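Local coordinates for coat protein (PDB 2BBD), which forms the capsid shell of Sulfolobus turreted icosahedral virus as its major coat protein, with a double jelly-roll fold that points to common ancestry with bacterial and eukaryotic viruses, at residues N227-E232 with A298-D303; L85-T90 with A264-A269. All blocks are in the same frame, centred on the assembly; numbering follows the deposited sequence.

Interaction 1: residues N227-E232 with A298-D303; sequences NTDPTE and ALQNQD
Ala298 O accepts from Thr231 N at 2.8 Å in a nearly straight bond (163°), where two antiparallel strands run side by side at one end of a jelly-roll sheet. Ala298 CB touches Thr231 OG1 at 3.2 Å. Leu299 follows as the non-hydrogen-bonded partner of Pro230. CD2 of Leu299 lies 3.8 Å from CB of Pro230, on the same face of the sheet. Gln300 leaves the strand, and its N donates to Asp229 O at 2.6 Å. Its chain bends at chi2 (-79°). Gln300 OE1 lies 3.5 Å from Thr231 CG2. A water donates to this OE1 and also bonds Thr231 OG1, so it bridges the two side chains. Asn301 reaches back with its amide: ND2 donates to Asp229 OD1 at 2.7 Å. It meets that oxygen from above the carboxylate plane. At Asp303 the two carboxylates have planes 19° apart, but they are displaced mostly within those planes and meet oxygen to oxygen. Asp303 OD2 is 2.7 Å from Asp229 OD2, which suggests that one of the acids is protonated. Asp229 OD2 also accepts from Asn220. The Asx turn of Asn227 leads the chain into Asp229. The contact joins the end of strand 293-299 to the start of strand 230-237. Those strands are central in a four-stranded antiparallel sheet, between strands 200-204 and 243-249.

Interaction 2: residues L85-T90 with A264-A269; sequences LMYYTT and APYSGA
Tyr87 and Tyr266 form a T-shaped pair that joins helix 79-89 to the loop before strand 270-284, across the two halves of the double jelly-roll. The edge of Tyr266 points at the face of Tyr87. The centroids are 5.2 Å apart and the planes meet at 78°. Tyr266 CD1 comes closest, 3.7 Å from Tyr87 CG, so it sits toward the rim of that ring. CG of Tyr87 is anti to its backbone N (chi1 169°), which directs the ring toward the loop. There Tyr87 OH donates to Ala264 O at 2.7 Å, from above the carbonyl plane. Tyr88 packs behind. CD2 of Tyr87 lies over the centre of its ring, and CE2 of Tyr88 touches CB of Tyr266.

The other side is looser. Ala264 is exposed, and its CB points away from the helix. Pro265 touches the hydroxyl of Tyr87 through its O, and that of Tyr88 through CA and more lightly CB. A bound MPD molecule, probably from the crystallisation liquor, lies beside Tyr87 and bonds Tyr266 O. Inside, the Tyr88 hydroxyl has two partners: it hydrogen-bonds Ser270 OG, and it accepts from Tyr266 N at 3.1 Å in a straight bond of 165°.

How the interactions relate
The centres of the two interactions lie about 17 Å apart. Their segments alternate along the chain: 85-90, 227-232, 264-269, then 298-303. Interaction 1 lies wholly in the second half of the chain, at one end of the four-stranded sheet. Interaction 2 ties a helix of the first half to a loop of the second. The two meet directly. Asn227 OD1 lies 3.2 Å from Ala269 CB, and the ring of Pro230 packs on Gly268 and Ala269. The 264-269 loop therefore has the 85-90 helix end at its start and the 227-232 turn at its end. Packing thus runs from the first jelly-roll, through this loop, to a sheet of the second.

Interaction 1: residues N227-E232 with A298-D303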
# COMPACT_ATOMS: atom_id res chain seq x y z
N ASN A 227 -13.62 -10.14 10.12
CA ASN A 227 -15.06 -10.24 9.99
C ASN A 227 -15.36 -10.74 8.58
O ASN A 227 -14.47 -10.82 7.74
CB ASN A 227 -15.69 -8.86 10.18
CG ASN A 227 -15.35 -7.91 9.02
OD1 ASN A 227 -15.89 -8.05 7.92
ND2 ASN A 227 -14.44 -6.97 9.27
N THR A 228 -16.62 -11.07 8.33
CA THR A 228 -17.03 -11.53 7.02
C THR A 228 -18.23 -10.70 6.58
O THR A 228 -19.21 -11.24 6.06
CB THR A 228 -17.43 -13.03 7.05
OG1 THR A 228 -18.31 -13.27 8.16
CG2 THR A 228 -16.20 -13.91 7.17
N ASP A 229 -18.15 -9.39 6.80
CA ASP A 229 -19.24 -8.49 6.45
C ASP A 229 -19.39 -8.21 4.96
O ASP A 229 -20.50 -8.03 4.47
CB ASP A 229 -19.10 -7.15 7.18
CG ASP A 229 -19.32 -7.28 8.68
OD1 ASP A 229 -20.00 -8.23 9.11
OD2 ASP A 229 -18.81 -6.41 9.42
N PRO A 230 -18.27 -8.16 4.22
CA PRO A 230 -18.46 -7.89 2.79
C PRO A 230 -18.98 -9.11 2.05
O PRO A 230 -18.49 -10.22 2.25
CB PRO A 230 -17.07 -7.44 2.33
CG PRO A 230 -16.15 -8.19 3.23
CD PRO A 230 -16.84 -8.15 4.58
N THR A 231 -20.00 -8.92 1.21
CA THR A 231 -20.56 -10.03 0.45
C THR A 231 -20.49 -9.85 -1.06
O THR A 231 -20.43 -10.83 -1.81
CB THR A 231 -22.03 -10.26 0.85
OG1 THR A 231 -22.78 -9.06 0.64
CG2 THR A 231 -22.12 -10.65 2.31
N GLU A 232 -20.48 -8.60 -1.51
CA GLU A 232 -20.43 -8.31 -2.94
C GLU A 232 -19.66 -7.03 -3.24
O GLU A 232 -19.72 -6.06 -2.48
CB GLU A 232 -21.86 -8.16 -3.47
CG GLU A 232 -21.99 -8.05 -4.98
CD GLU A 232 -22.16 -9.40 -5.66
OE1 GLU A 232 -22.67 -10.34 -5.00
OE2 GLU A 232 -21.80 -9.53 -6.85
N ALA A 298 -21.46 -4.50 -0.59
CA ALA A 298 -22.63 -5.00 0.11
C ALA A 298 -22.03 -5.48 1.42
O ALA A 298 -21.16 -6.36 1.41
CB ALA A 298 -23.27 -6.17 -0.64
N LEU A 299 -22.47 -4.90 2.53
CA LEU A 299 -21.93 -5.27 3.83
C LEU A 299 -22.96 -5.80 4.82
O LEU A 299 -24.07 -5.28 4.91
CB LEU A 299 -21.23 -4.06 4.46
CG LEU A 299 -20.13 -3.36 3.66
CD1 LEU A 299 -19.65 -2.14 4.42
CD2 LEU A 299 -18.99 -4.32 3.39
N GLN A 300 -22.57 -6.83 5.59
CA GLN A 300 -23.42 -7.45 6.61
C GLN A 300 -23.62 -6.53 7.81
O GLN A 300 -24.56 -6.70 8.59
CB GLN A 300 -22.79 -8.74 7.10
CG GLN A 300 -22.60 -9.82 6.06
CD GLN A 300 -23.88 -10.57 5.77
OE1 GLN A 300 -24.60 -10.27 4.82
NE2 GLN A 300 -24.19 -11.55 6.62
N ASN A 301 -22.71 -5.57 7.99
CA ASN A 301 -22.76 -4.63 9.11
C ASN A 301 -22.28 -3.25 8.64
O ASN A 301 -21.59 -3.14 7.62
CB ASN A 301 -21.86 -5.11 10.26
CG ASN A 301 -22.42 -6.32 11.02
OD1 ASN A 301 -23.50 -6.24 11.60
ND2 ASN A 301 -21.69 -7.43 11.03
N GLN A 302 -22.64 -2.20 9.37
CA GLN A 302 -22.19 -0.87 8.99
C GLN A 302 -20.73 -0.81 9.43
O GLN A 302 -20.43 -0.89 10.62
CB GLN A 302 -23.00 0.21 9.71
CG GLN A 302 -22.57 1.62 9.31
CD GLN A 302 -23.51 2.69 9.85
OE1 GLN A 302 -24.72 2.62 9.66
NE2 GLN A 302 -22.94 3.69 10.52
N ASP A 303 -19.83 -0.68 8.47
CA ASP A 303 -18.40 -0.64 8.77
C ASP A 303 -17.69 0.52 8.11
O ASP A 303 -18.27 1.28 7.33
CB ASP A 303 -17.69 -1.91 8.30
CG ASP A 303 -18.37 -3.19 8.76
OD1 ASP A 303 -18.82 -3.25 9.92
OD2 ASP A 303 -18.44 -4.14 7.95
O HOH W 1 -24.26 -7.92 2.57

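Interaction 2: residues L85-T90 with A264-A269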
# COMPACT_ATOMS: atom_id res chain seq x y z
N LEU A 85 -1.08 -5.47 1.64
CA LEU A 85 -0.67 -5.57 0.24
C LEU A 85 0.58 -6.46 0.17
O LEU A 85 0.73 -7.27 -0.74
CB LEU A 85 -0.35 -4.18 -0.34
CG LEU A 85 0.01 -4.17 -1.84
CD1 LEU A 85 -1.19 -4.63 -2.66
CD2 LEU A 85 0.42 -2.76 -2.26
N MSE A 86 1.47 -6.33 1.15
CA MSE A 86 2.68 -7.15 1.17
C MSE A 86 2.31 -8.63 1.33
O MSE A 86 2.88 -9.50 0.69
CB MSE A 86 3.60 -6.73 2.33
CG MSE A 86 4.16 -5.33 2.22
SE MSE A 86 5.15 -5.08 0.56
CE MSE A 86 3.91 -3.89 -0.33
N TYR A 87 1.36 -8.89 2.21
CA TYR A 87 0.90 -10.25 2.46
C TYR A 87 0.50 -10.92 1.15
O TYR A 87 0.95 -12.02 0.84
CB TYR A 87 -0.30 -10.21 3.42
CG TYR A 87 -1.04 -11.52 3.56
CD1 TYR A 87 -0.65 -12.48 4.51
CD2 TYR A 87 -2.15 -11.80 2.76
CE1 TYR A 87 -1.37 -13.67 4.66
CE2 TYR A 87 -2.86 -12.99 2.89
CZ TYR A 87 -2.47 -13.92 3.84
OH TYR A 87 -3.20 -15.06 3.97
N TYR A 88 -0.34 -10.25 0.38
CA TYR A 88 -0.80 -10.80 -0.89
C TYR A 88 0.28 -10.94 -1.96
O TYR A 88 0.39 -11.98 -2.61
CB TYR A 88 -1.95 -9.95 -1.44
CG TYR A 88 -3.28 -10.22 -0.77
CD1 TYR A 88 -3.98 -11.40 -1.03
CD2 TYR A 88 -3.85 -9.31 0.12
CE1 TYR A 88 -5.20 -11.67 -0.42
CE2 TYR A 88 -5.08 -9.56 0.74
CZ TYR A 88 -5.75 -10.75 0.46
OH TYR A 88 -6.97 -11.03 1.05
N THR A 89 1.08 -9.89 -2.13
CA THR A 89 2.12 -9.89 -3.15
C THR A 89 3.32 -10.78 -2.83
O THR A 89 4.19 -10.96 -3.68
CB THR A 89 2.60 -8.44 -3.43
OG1 THR A 89 3.12 -7.85 -2.23
CG2 THR A 89 1.44 -7.60 -3.92
N THR A 90 3.38 -11.32 -1.62
CA THR A 90 4.48 -12.20 -1.23
C THR A 90 3.97 -13.62 -1.01
O THR A 90 4.69 -14.48 -0.50
CB THR A 90 5.17 -11.73 0.07
OG1 THR A 90 4.20 -11.72 1.13
CG2 THR A 90 5.77 -10.34 -0.09
N ALA A 264 -4.16 -17.80 0.74
CA ALA A 264 -5.51 -17.62 1.25
C ALA A 264 -5.68 -16.14 1.63
O ALA A 264 -4.69 -15.41 1.75
CB ALA A 264 -5.73 -18.51 2.47
N PRO A 265 -6.93 -15.69 1.82
CA PRO A 265 -7.23 -14.29 2.19
C PRO A 265 -6.59 -13.86 3.50
O PRO A 265 -6.48 -14.65 4.44
CB PRO A 265 -8.76 -14.28 2.29
CG PRO A 265 -9.19 -15.43 1.43
CD PRO A 265 -8.16 -16.48 1.75
N TYR A 266 -6.17 -12.60 3.57
CA TYR A 266 -5.57 -12.05 4.78
C TYR A 266 -6.61 -12.19 5.90
O TYR A 266 -6.28 -12.46 7.06
CB TYR A 266 -5.21 -10.58 4.57
CG TYR A 266 -4.63 -9.94 5.79
CD1 TYR A 266 -3.31 -10.18 6.18
CD2 TYR A 266 -5.41 -9.09 6.57
CE1 TYR A 266 -2.79 -9.60 7.33
CE2 TYR A 266 -4.89 -8.50 7.72
CZ TYR A 266 -3.59 -8.76 8.09
OH TYR A 266 -3.09 -8.16 9.22
N SER A 267 -7.88 -11.99 5.55
CA SER A 267 -8.99 -12.16 6.48
C SER A 267 -10.24 -12.24 5.62
O SER A 267 -10.17 -12.10 4.40
CB SER A 267 -9.11 -11.01 7.48
OG SER A 267 -9.63 -9.84 6.86
N GLY A 268 -11.38 -12.46 6.25
CA GLY A 268 -12.61 -12.53 5.49
C GLY A 268 -13.06 -11.16 5.03
O GLY A 268 -14.04 -11.05 4.30
N ALA A 269 -12.36 -10.10 5.43
CA ALA A 269 -12.79 -8.75 5.03
C ALA A 269 -11.83 -8.00 4.13
O ALA A 269 -11.93 -6.78 4.00
CB ALA A 269 -13.09 -7.92 6.28